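Period circadian protein homolog 2 (Mus musculus, PDB 3GDI) serves as a component of the mammalian circadian clock and probably regulates transcription, with tandem PAS domains that mediate protein-protein interactions. Local coordinates at residues E197-V200 and L201-L204; P272-D276 and V277-P281; E298-H301 and R302-Q306. All blocks are in the same frame, centred on the assembly; numbering follows the deposited sequence.

In the fold
The three interactions follow one another along the chain, all after strand 166-171, the first strand of the second five-stranded sheet, and each is a local turn or helix contact. Interaction 1 lies at the short helix 200-203, between helix 192-195 and helix 209-221; interaction 2 shapes the loop between strand 259-268 and helix 291-303; interaction 3 ends that last helix. Interactions 1 and 3, with centres about 16 Å apart, touch through Leu201 and Ile300 and so join the C-terminal helix to the second PAS domain beside the second subunit. Interaction 2, its centre about 19 Å from that of interaction 1 and 34 Å from that of interaction 3, lies in the loop leading to that helix and touches no other chain of the assembly.

Interaction 1: E197-V200 and L201-L204; sequences ETPV and LVQL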
ATOM      1  N   GLU A 197      -3.042   3.444  -5.807  1.00 45.43           N
ATOM      2  CA  GLU A 197      -3.144   2.423  -6.852  1.00 46.99           C
ATOM      3  C   GLU A 197      -3.818   2.875  -8.146  1.00 45.97           C
ATOM      4  O   GLU A 197      -4.199   2.038  -8.974  1.00 47.31           O
ATOM      5  CB  GLU A 197      -3.882   1.183  -6.331  1.00 51.02           C
ATOM      6  CG  GLU A 197      -3.261   0.526  -5.104  1.00 56.29           C
ATOM      7  CD  GLU A 197      -1.987  -0.225  -5.412  1.00 58.64           C
ATOM      8  OE1 GLU A 197      -1.519  -0.970  -4.527  1.00 61.89           O
ATOM      9  OE2 GLU A 197      -1.450  -0.074  -6.529  1.00 60.79           O
ATOM     10  N   THR A 198      -3.975   4.181  -8.332  1.00 42.89           N
ATOM     11  CA  THR A 198      -4.586   4.681  -9.558  1.00 40.98           C
ATOM     12  C   THR A 198      -3.526   5.424 -10.371  1.00 40.90           C
ATOM     13  O   THR A 198      -2.529   5.891  -9.820  1.00 40.31           O
ATOM     14  CB  THR A 198      -5.781   5.607  -9.248  1.00 41.78           C
ATOM     15  OG1 THR A 198      -5.311   6.880  -8.793  1.00 44.93           O
ATOM     16  CG2 THR A 198      -6.656   4.988  -8.160  1.00 40.67           C
ATOM     17  N   PRO A 199      -3.728   5.552 -11.696  1.00 41.55           N
ATOM     18  CA  PRO A 199      -2.744   6.246 -12.533  1.00 39.82           C
ATOM     19  C   PRO A 199      -2.508   7.683 -12.126  1.00 40.48           C
ATOM     20  O   PRO A 199      -3.444   8.457 -11.975  1.00 42.78           O
ATOM     21  CB  PRO A 199      -3.341   6.149 -13.945  1.00 37.19           C
ATOM     22  CG  PRO A 199      -4.203   4.911 -13.886  1.00 38.18           C
ATOM     23  CD  PRO A 199      -4.856   5.071 -12.518  1.00 39.82           C
ATOM     24  N   VAL A 200      -1.244   8.028 -11.957  1.00 40.01           N
ATOM     25  CA  VAL A 200      -0.845   9.378 -11.613  1.00 40.31           C
ATOM     26  C   VAL A 200      -1.286  10.316 -12.729  1.00 41.23           C
ATOM     27  O   VAL A 200      -1.860  11.372 -12.480  1.00 44.01           O
ATOM     28  CB  VAL A 200       0.685   9.465 -11.506  1.00 39.64           C
ATOM     29  CG1 VAL A 200       1.134  10.917 -11.420  1.00 39.13           C
ATOM     30  CG2 VAL A 200       1.157   8.660 -10.307  1.00 41.63           C
ATOM     31  N   LEU A 201      -1.010   9.910 -13.963  1.00 41.47           N
ATOM     32  CA  LEU A 201      -1.327  10.704 -15.142  1.00 41.86           C
ATOM     33  C   LEU A 201      -2.790  11.070 -15.324  1.00 41.76           C
ATOM     34  O   LEU A 201      -3.107  12.075 -15.956  1.00 39.81           O
ATOM     35  CB  LEU A 201      -0.821   9.985 -16.392  1.00 42.79           C
ATOM     36  CG  LEU A 201       0.586  10.388 -16.832  1.00 41.64           C
ATOM     37  CD1 LEU A 201       1.478  10.465 -15.623  1.00 45.22           C
ATOM     38  CD2 LEU A 201       1.128   9.391 -17.849  1.00 41.13           C
ATOM     39  N   VAL A 202      -3.680  10.252 -14.780  1.00 42.64           N
ATOM     40  CA  VAL A 202      -5.106  10.510 -14.894  1.00 44.41           C
ATOM     41  C   VAL A 202      -5.489  11.814 -14.194  1.00 45.86           C
ATOM     42  O   VAL A 202      -6.303  12.586 -14.706  1.00 48.24           O
ATOM     43  CB  VAL A 202      -5.921   9.289 -14.347  1.00 45.25           C
ATOM     44  CG1 VAL A 202      -7.213   9.722 -13.689  1.00 42.94           C
ATOM     45  CG2 VAL A 202      -6.244   8.365 -15.496  1.00 46.20           C
ATOM     46  N   GLN A 203      -4.878  12.075 -13.043  1.00 45.52           N
ATOM     47  CA  GLN A 203      -5.164  13.293 -12.289  1.00 45.65           C
ATOM     48  C   GLN A 203      -4.579  14.550 -12.917  1.00 45.66           C
ATOM     49  O   GLN A 203      -4.948  15.655 -12.545  1.00 50.15           O
ATOM     50  CB  GLN A 203      -4.621  13.174 -10.868  1.00 44.64           C
ATOM     51  CG  GLN A 203      -5.190  12.021 -10.087  1.00 45.20           C
ATOM     52  CD  GLN A 203      -6.697  12.060 -10.015  1.00 43.88           C
ATOM     53  OE1 GLN A 203      -7.296  13.122  -9.887  1.00 47.70           O
ATOM     54  NE2 GLN A 203      -7.318  10.895 -10.074  1.00 45.61           N
ATOM     55  N   LEU A 204      -3.657  14.402 -13.854  1.00 44.40           N
ATOM     56  CA  LEU A 204      -3.057  15.577 -14.467  1.00 43.70           C
ATOM     57  C   LEU A 204      -3.900  16.109 -15.609  1.00 44.24           C
ATOM     58  O   LEU A 204      -4.626  15.362 -16.255  1.00 46.84           O
ATOM     59  CB  LEU A 204      -1.644  15.253 -14.974  1.00 43.76           C
ATOM     60  CG  LEU A 204      -0.444  15.526 -14.059  1.00 43.84           C
ATOM     61  CD1 LEU A 204      -0.610  14.893 -12.696  1.00 41.86           C
ATOM     62  CD2 LEU A 204       0.785  14.978 -14.729  1.00 45.84           C
TER
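Val200 O accepts a hydrogen bond from Gln203 N at 3.1 Å, the donor standing about 48° out of the carbonyl plane, and this bond belongs to a weakly bonded helical turn. The same oxygen has aliphatic company, since Leu204 CD1 comes within 3.7 Å of Val200 O. One step back, Pro199 O receives a weak bond from Val202 N at 3.3 Å, while Pro199 CB meets the methyl Val202 CG2 at 4.0 Å. Leu201 continues the pattern through its own O, which takes Leu204 N at 3.2 Å, so successive bonds each span three residues. Val200 holds CG1 anti to the backbone N (chi1 169°) and beside the carbonyl carbon, 4.2 Å from Leu201 CD1. Outside the turn, Val200 rests on Phe177 of strand 177-180, whereas Leu201 packs on Val293 and Leu296 of helix 291-303. Pro199 reaches Tyr80 of the second subunit. In this PAS fold the turn therefore lies between a sheet-edge strand and the C-terminal helix. Chemically, local three-residue bonds, one of them weak, use some of the backbone groups of this buried turn, and Arg235 takes up Val202 O; the proline, valine and leucine carbons meanwhile make the apolar contacts with Phe177, the C-terminal helix and the second subunit.

Interaction 2: P272-D276 and V277-P281; sequences PLNED and VFAAP
Asp276 OD1 is gripped by two backbone amides from the residues that follow it. Phe278 N supplies the firmer bond to Asp276 OD1, at 3.0 Å, and meets the oxygen nearly in line with its C-O bond; Ala279 N adds a weak one to Asp276 OD1 at 3.2 Å. The carboxylate gets there because CG is anti to the backbone N (chi1 -170°), which brings OD1 toward the amides of Phe278 and Ala279. Ala279 N is shared, for it also makes a weak bond to the main-chain Asp276 O, 3.5 Å away, with an N-H...O angle of 155°. Two amide donors at one oxygen limit the rotation of the carboxylate and would be expected to favour its charged form. Carbon contacts are few: Phe278 CB lies 3.5 Å from Asp276 OD1, and Ala279 CB is 3.7 Å from Asp276 O. Within the turn, Val277 CG1 sits over one face of the Phe278 ring, 4.1 Å above its plane and offset toward the rim. Just upstream, Glu275 forms a salt bridge with Arg159 and its carbonyl takes a hydrogen bond from Ser153, so this surface loop is tied to the connection between the two PAS sheets. An Asx turn, from Asp276 OD1 to Phe278 N, is laid over a type I beta turn from Asp276 to Ala279 whose own bond is weak, together consistent with an Asx motif.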
ATOM      1  N   PRO A 272      -8.449  26.080  -6.532  1.00 53.49           N
ATOM      2  CA  PRO A 272      -9.564  25.932  -7.474  1.00 56.00           C
ATOM      3  C   PRO A 272     -10.521  27.128  -7.478  1.00 59.16           C
ATOM      4  O   PRO A 272     -10.448  27.997  -6.608  1.00 60.24           O
ATOM      5  CB  PRO A 272     -10.241  24.655  -6.990  1.00 54.85           C
ATOM      6  CG  PRO A 272     -10.118  24.780  -5.503  1.00 54.03           C
ATOM      7  CD  PRO A 272      -8.683  25.278  -5.314  1.00 54.37           C
ATOM      8  N   LEU A 273     -11.421  27.164  -8.456  1.00 61.14           N
ATOM      9  CA  LEU A 273     -12.381  28.252  -8.557  1.00 63.83           C
ATOM     10  C   LEU A 273     -13.452  28.093  -7.478  1.00 65.57           C
ATOM     11  O   LEU A 273     -13.933  29.079  -6.929  1.00 65.82           O
ATOM     12  CB  LEU A 273     -13.021  28.257  -9.947  1.00 65.63           C
ATOM     13  CG  LEU A 273     -13.670  29.564 -10.411  1.00 66.34           C
ATOM     14  CD1 LEU A 273     -12.640  30.689 -10.330  1.00 65.97           C
ATOM     15  CD2 LEU A 273     -14.196  29.408 -11.837  1.00 63.61           C
ATOM     16  N   ASN A 274     -13.818  26.845  -7.184  1.00 68.32           N
ATOM     17  CA  ASN A 274     -14.810  26.522  -6.155  1.00 69.13           C
ATOM     18  C   ASN A 274     -14.046  26.055  -4.922  1.00 70.21           C
ATOM     19  O   ASN A 274     -13.385  25.016  -4.952  1.00 70.48           O
ATOM     20  CB  ASN A 274     -15.733  25.398  -6.621  1.00 71.02           C
ATOM     21  CG  ASN A 274     -16.705  24.948  -5.532  1.00 74.76           C
ATOM     22  OD1 ASN A 274     -17.308  23.876  -5.626  1.00 74.81           O
ATOM     23  ND2 ASN A 274     -16.865  25.773  -4.498  1.00 76.63           N
ATOM     24  N   GLU A 275     -14.159  26.818  -3.840  1.00 70.02           N
ATOM     25  CA  GLU A 275     -13.457  26.533  -2.596  1.00 69.77           C
ATOM     26  C   GLU A 275     -13.751  25.221  -1.879  1.00 68.75           C
ATOM     27  O   GLU A 275     -12.900  24.733  -1.137  1.00 68.38           O
ATOM     28  CB  GLU A 275     -13.652  27.695  -1.622  1.00 71.91           C
ATOM     29  CG  GLU A 275     -13.100  29.006  -2.147  1.00 75.87           C
ATOM     30  CD  GLU A 275     -13.308  30.160  -1.186  1.00 78.94           C
ATOM     31  OE1 GLU A 275     -14.463  30.375  -0.744  1.00 79.78           O
ATOM     32  OE2 GLU A 275     -12.313  30.852  -0.879  1.00 80.04           O
ATOM     33  N   ASP A 276     -14.936  24.651  -2.061  1.00 68.68           N
ATOM     34  CA  ASP A 276     -15.233  23.380  -1.393  1.00 68.41           C
ATOM     35  C   ASP A 276     -14.679  22.279  -2.281  1.00 67.09           C
ATOM     36  O   ASP A 276     -15.321  21.849  -3.244  1.00 67.16           O
ATOM     37  CB  ASP A 276     -16.734  23.174  -1.206  1.00 69.68           C
ATOM     38  CG  ASP A 276     -17.042  21.988  -0.313  1.00 72.25           C
ATOM     39  OD1 ASP A 276     -16.313  20.975  -0.397  1.00 72.59           O
ATOM     40  OD2 ASP A 276     -18.014  22.063   0.469  1.00 74.09           O
ATOM     41  N   VAL A 277     -13.481  21.821  -1.948  1.00 64.50           N
ATOM     42  CA  VAL A 277     -12.816  20.807  -2.738  1.00 62.31           C
ATOM     43  C   VAL A 277     -13.375  19.391  -2.551  1.00 63.30           C
ATOM     44  O   VAL A 277     -13.053  18.482  -3.318  1.00 63.42           O
ATOM     45  CB  VAL A 277     -11.306  20.848  -2.451  1.00 59.55           C
ATOM     46  CG1 VAL A 277     -11.011  20.250  -1.091  1.00 56.71           C
ATOM     47  CG2 VAL A 277     -10.558  20.163  -3.558  1.00 59.98           C
ATOM     48  N   PHE A 278     -14.235  19.211  -1.552  1.00 64.06           N
ATOM     49  CA  PHE A 278     -14.834  17.904  -1.289  1.00 65.30           C
ATOM     50  C   PHE A 278     -16.133  17.654  -2.052  1.00 67.48           C
ATOM     51  O   PHE A 278     -16.591  16.510  -2.150  1.00 68.36           O
ATOM     52  CB  PHE A 278     -15.068  17.721   0.209  1.00 61.64           C
ATOM     53  CG  PHE A 278     -13.801  17.577   0.991  1.00 60.11           C
ATOM     54  CD1 PHE A 278     -12.992  16.459   0.814  1.00 56.87           C
ATOM     55  CD2 PHE A 278     -13.380  18.584   1.852  1.00 57.33           C
ATOM     56  CE1 PHE A 278     -11.779  16.343   1.475  1.00 56.43           C
ATOM     57  CE2 PHE A 278     -12.170  18.478   2.519  1.00 59.53           C
ATOM     58  CZ  PHE A 278     -11.362  17.349   2.328  1.00 58.39           C
ATOM     59  N   ALA A 279     -16.724  18.716  -2.593  1.00 68.38           N
ATOM     60  CA  ALA A 279     -17.958  18.586  -3.359  1.00 69.42           C
ATOM     61  C   ALA A 279     -17.724  17.580  -4.480  1.00 71.51           C
ATOM     62  O   ALA A 279     -16.595  17.133  -4.692  1.00 72.24           O
ATOM     63  CB  ALA A 279     -18.351  19.933  -3.938  1.00 67.71           C
ATOM     64  N   ALA A 280     -18.784  17.221  -5.199  1.00 74.14           N
ATOM     65  CA  ALA A 280     -18.669  16.265  -6.296  1.00 76.18           C
ATOM     66  C   ALA A 280     -18.600  16.993  -7.633  1.00 79.08           C
ATOM     67  O   ALA A 280     -19.059  18.124  -7.750  1.00 78.22           O
ATOM     68  CB  ALA A 280     -19.854  15.325  -6.282  1.00 76.26           C
ATOM     69  N   PRO A 281     -18.006  16.356  -8.656  1.00 83.43           N
ATOM     70  CA  PRO A 281     -17.887  16.961  -9.988  1.00 86.87           C
ATOM     71  C   PRO A 281     -19.123  16.702 -10.855  1.00 90.56           C
ATOM     72  O   PRO A 281     -19.689  15.607 -10.835  1.00 90.57           O
ATOM     73  CB  PRO A 281     -16.646  16.283 -10.553  1.00 85.48           C
ATOM     74  CG  PRO A 281     -16.792  14.898 -10.032  1.00 85.72           C
ATOM     75  CD  PRO A 281     -17.196  15.126  -8.576  1.00 84.87           C
TER

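Interaction 3: E298-H301 and R302-Q306; sequences EQIH and RLLMQ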
ATOM      1  N   GLU A 298       3.045   3.256 -19.866  1.00 64.18           N
ATOM      2  CA  GLU A 298       3.997   2.181 -20.132  1.00 66.86           C
ATOM      3  C   GLU A 298       5.318   2.734 -20.666  1.00 64.91           C
ATOM      4  O   GLU A 298       6.382   2.138 -20.483  1.00 64.73           O
ATOM      5  CB  GLU A 298       3.400   1.166 -21.119  1.00 70.16           C
ATOM      6  CG  GLU A 298       4.255  -0.088 -21.325  1.00 76.50           C
ATOM      7  CD  GLU A 298       3.461  -1.267 -21.896  1.00 81.63           C
ATOM      8  OE1 GLU A 298       2.737  -1.078 -22.906  1.00 84.47           O
ATOM      9  OE2 GLU A 298       3.568  -2.385 -21.339  1.00 80.66           O
ATOM     10  N   GLN A 299       5.236   3.890 -21.309  1.00 62.14           N
ATOM     11  CA  GLN A 299       6.400   4.550 -21.879  1.00 60.55           C
ATOM     12  C   GLN A 299       7.323   5.036 -20.765  1.00 58.54           C
ATOM     13  O   GLN A 299       8.546   4.972 -20.878  1.00 57.55           O
ATOM     14  CB  GLN A 299       5.927   5.729 -22.725  1.00 63.19           C
ATOM     15  CG  GLN A 299       6.938   6.284 -23.691  1.00 66.65           C
ATOM     16  CD  GLN A 299       6.382   7.468 -24.464  1.00 71.82           C
ATOM     17  OE1 GLN A 299       5.244   7.427 -24.953  1.00 72.07           O
ATOM     18  NE2 GLN A 299       7.179   8.530 -24.583  1.00 71.93           N
ATOM     19  N   ILE A 300       6.724   5.531 -19.687  1.00 56.23           N
ATOM     20  CA  ILE A 300       7.478   6.028 -18.546  1.00 53.86           C
ATOM     21  C   ILE A 300       8.034   4.852 -17.746  1.00 54.59           C
ATOM     22  O   ILE A 300       9.211   4.843 -17.384  1.00 53.44           O
ATOM     23  CB  ILE A 300       6.583   6.901 -17.635  1.00 52.83           C
ATOM     24  CG1 ILE A 300       6.255   8.218 -18.341  1.00 52.36           C
ATOM     25  CG2 ILE A 300       7.275   7.173 -16.317  1.00 51.30           C
ATOM     26  CD1 ILE A 300       5.224   9.072 -17.623  1.00 48.92           C
ATOM     27  N   HIS A 301       7.190   3.857 -17.483  1.00 52.84           N
ATOM     28  CA  HIS A 301       7.617   2.684 -16.730  1.00 54.88           C
ATOM     29  C   HIS A 301       8.844   2.068 -17.400  1.00 55.84           C
ATOM     30  O   HIS A 301       9.799   1.687 -16.735  1.00 53.75           O
ATOM     31  CB  HIS A 301       6.493   1.652 -16.681  1.00 55.07           C
ATOM     32  CG  HIS A 301       6.716   0.565 -15.676  1.00 55.96           C
ATOM     33  ND1 HIS A 301       5.872  -0.518 -15.549  1.00 57.86           N
ATOM     34  CD2 HIS A 301       7.671   0.409 -14.730  1.00 55.91           C
ATOM     35  CE1 HIS A 301       6.296  -1.293 -14.567  1.00 55.99           C
ATOM     36  NE2 HIS A 301       7.386  -0.754 -14.054  1.00 56.51           N
ATOM     37  N   ARG A 302       8.801   1.968 -18.725  1.00 58.43           N
ATOM     38  CA  ARG A 302       9.910   1.419 -19.491  1.00 60.84           C
ATOM     39  C   ARG A 302      11.165   2.203 -19.127  1.00 59.53           C
ATOM     40  O   ARG A 302      12.204   1.629 -18.815  1.00 61.57           O
ATOM     41  CB  ARG A 302       9.641   1.552 -20.993  1.00 65.57           C
ATOM     42  CG  ARG A 302      10.730   0.938 -21.867  1.00 73.82           C
ATOM     43  CD  ARG A 302      10.576   1.290 -23.352  1.00 80.57           C
ATOM     44  NE  ARG A 302      11.568   0.579 -24.166  1.00 86.83           N
ATOM     45  CZ  ARG A 302      11.778   0.776 -25.468  1.00 89.18           C
ATOM     46  NH1 ARG A 302      11.068   1.673 -26.145  1.00 89.97           N
ATOM     47  NH2 ARG A 302      12.707   0.063 -26.099  1.00 89.84           N
ATOM     48  N   LEU A 303      11.053   3.522 -19.161  1.00 57.76           N
ATOM     49  CA  LEU A 303      12.164   4.407 -18.833  1.00 57.01           C
ATOM     50  C   LEU A 303      12.756   4.142 -17.435  1.00 55.44           C
ATOM     51  O   LEU A 303      13.969   4.046 -17.273  1.00 54.48           O
ATOM     52  CB  LEU A 303      11.693   5.861 -18.919  1.00 57.54           C
ATOM     53  CG  LEU A 303      12.773   6.933 -18.815  1.00 60.96           C
ATOM     54  CD1 LEU A 303      13.553   6.952 -20.123  1.00 61.51           C
ATOM     55  CD2 LEU A 303      12.155   8.300 -18.545  1.00 61.45           C
ATOM     56  N   LEU A 304      11.892   4.024 -16.431  1.00 53.48           N
ATOM     57  CA  LEU A 304      12.330   3.798 -15.060  1.00 52.17           C
ATOM     58  C   LEU A 304      12.888   2.405 -14.777  1.00 52.86           C
ATOM     59  O   LEU A 304      13.283   2.110 -13.649  1.00 51.67           O
ATOM     60  CB  LEU A 304      11.186   4.075 -14.074  1.00 50.50           C
ATOM     61  CG  LEU A 304      10.685   5.490 -13.742  1.00 47.18           C
ATOM     62  CD1 LEU A 304      11.776   6.520 -13.921  1.00 44.82           C
ATOM     63  CD2 LEU A 304       9.516   5.811 -14.617  1.00 44.85           C
ATOM     64  N   MET A 305      12.915   1.542 -15.782  1.00 54.62           N
ATOM     65  CA  MET A 305      13.444   0.200 -15.579  1.00 56.04           C
ATOM     66  C   MET A 305      14.968   0.196 -15.692  1.00 56.88           C
ATOM     67  O   MET A 305      15.616  -0.767 -15.313  1.00 58.45           O
ATOM     68  CB  MET A 305      12.859  -0.765 -16.609  1.00 58.33           C
ATOM     69  CG  MET A 305      11.379  -1.079 -16.440  1.00 61.91           C
ATOM     70  SD  MET A 305      11.087  -2.395 -15.242  1.00 70.24           S
ATOM     71  CE  MET A 305      10.640  -1.428 -13.734  1.00 66.24           C
ATOM     72  N   GLN A 306      15.547   1.271 -16.211  1.00 58.36           N
ATOM     73  CA  GLN A 306      16.998   1.326 -16.360  1.00 59.61           C
ATOM     74  C   GLN A 306      17.730   1.701 -15.084  1.00 60.31           C
ATOM     75  O   GLN A 306      17.316   2.606 -14.359  1.00 58.27           O
ATOM     76  CB  GLN A 306      17.396   2.311 -17.461  1.00 60.35           C
ATOM     77  CG  GLN A 306      16.879   1.928 -18.836  1.00 66.41           C
ATOM     78  CD  GLN A 306      17.054   0.443 -19.128  1.00 69.16           C
ATOM     79  OE1 GLN A 306      18.174  -0.077 -19.118  1.00 71.46           O
ATOM     80  NE2 GLN A 306      15.943  -0.248 -19.388  1.00 68.44           N
TER
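The imidazole of His301 is met by the methyl end of Met305, four residues on and just past the helix. Met305 CE lies 3.3 Å from His301 NE2 and 3.6 Å from His301 CD2, arriving at a slant to the ring. Met305 SD lies 4.8 Å from the centroid of the His301 ring, about 40° off the normal, an oblique Met-aromatic contact. Bends at chi2 (-84°) and chi3 of Met305 fold the thioether back toward the histidine instead of letting it run straight out, and on the way Met305 CG passes 3.2 Å from His301 O. An alanine in place of Met305 would probably leave the His301 ring without its sulfur and methyl neighbours and somewhat freer to turn. All this happens where helix 291-303 runs out. The last i to i+4 bonds here are Arg302 N to Glu298 O at 3.0 Å and, nearly in line with the carbonyl bond, Leu304 N to Ile300 O, also at 3.0 Å. Between them Leu303 N makes a weak one to Gln299 O. The chain then tightens, with Met305 N bonding to Arg302 O at 3.1 Å and a type I turn running from Leu303 to Gln306. The side chains of Ile300 and Leu304 both touch His216 of helix 209-221. On the His301 flank, the second subunit brings its Lys102 against the histidine and its Glu100 against Met305.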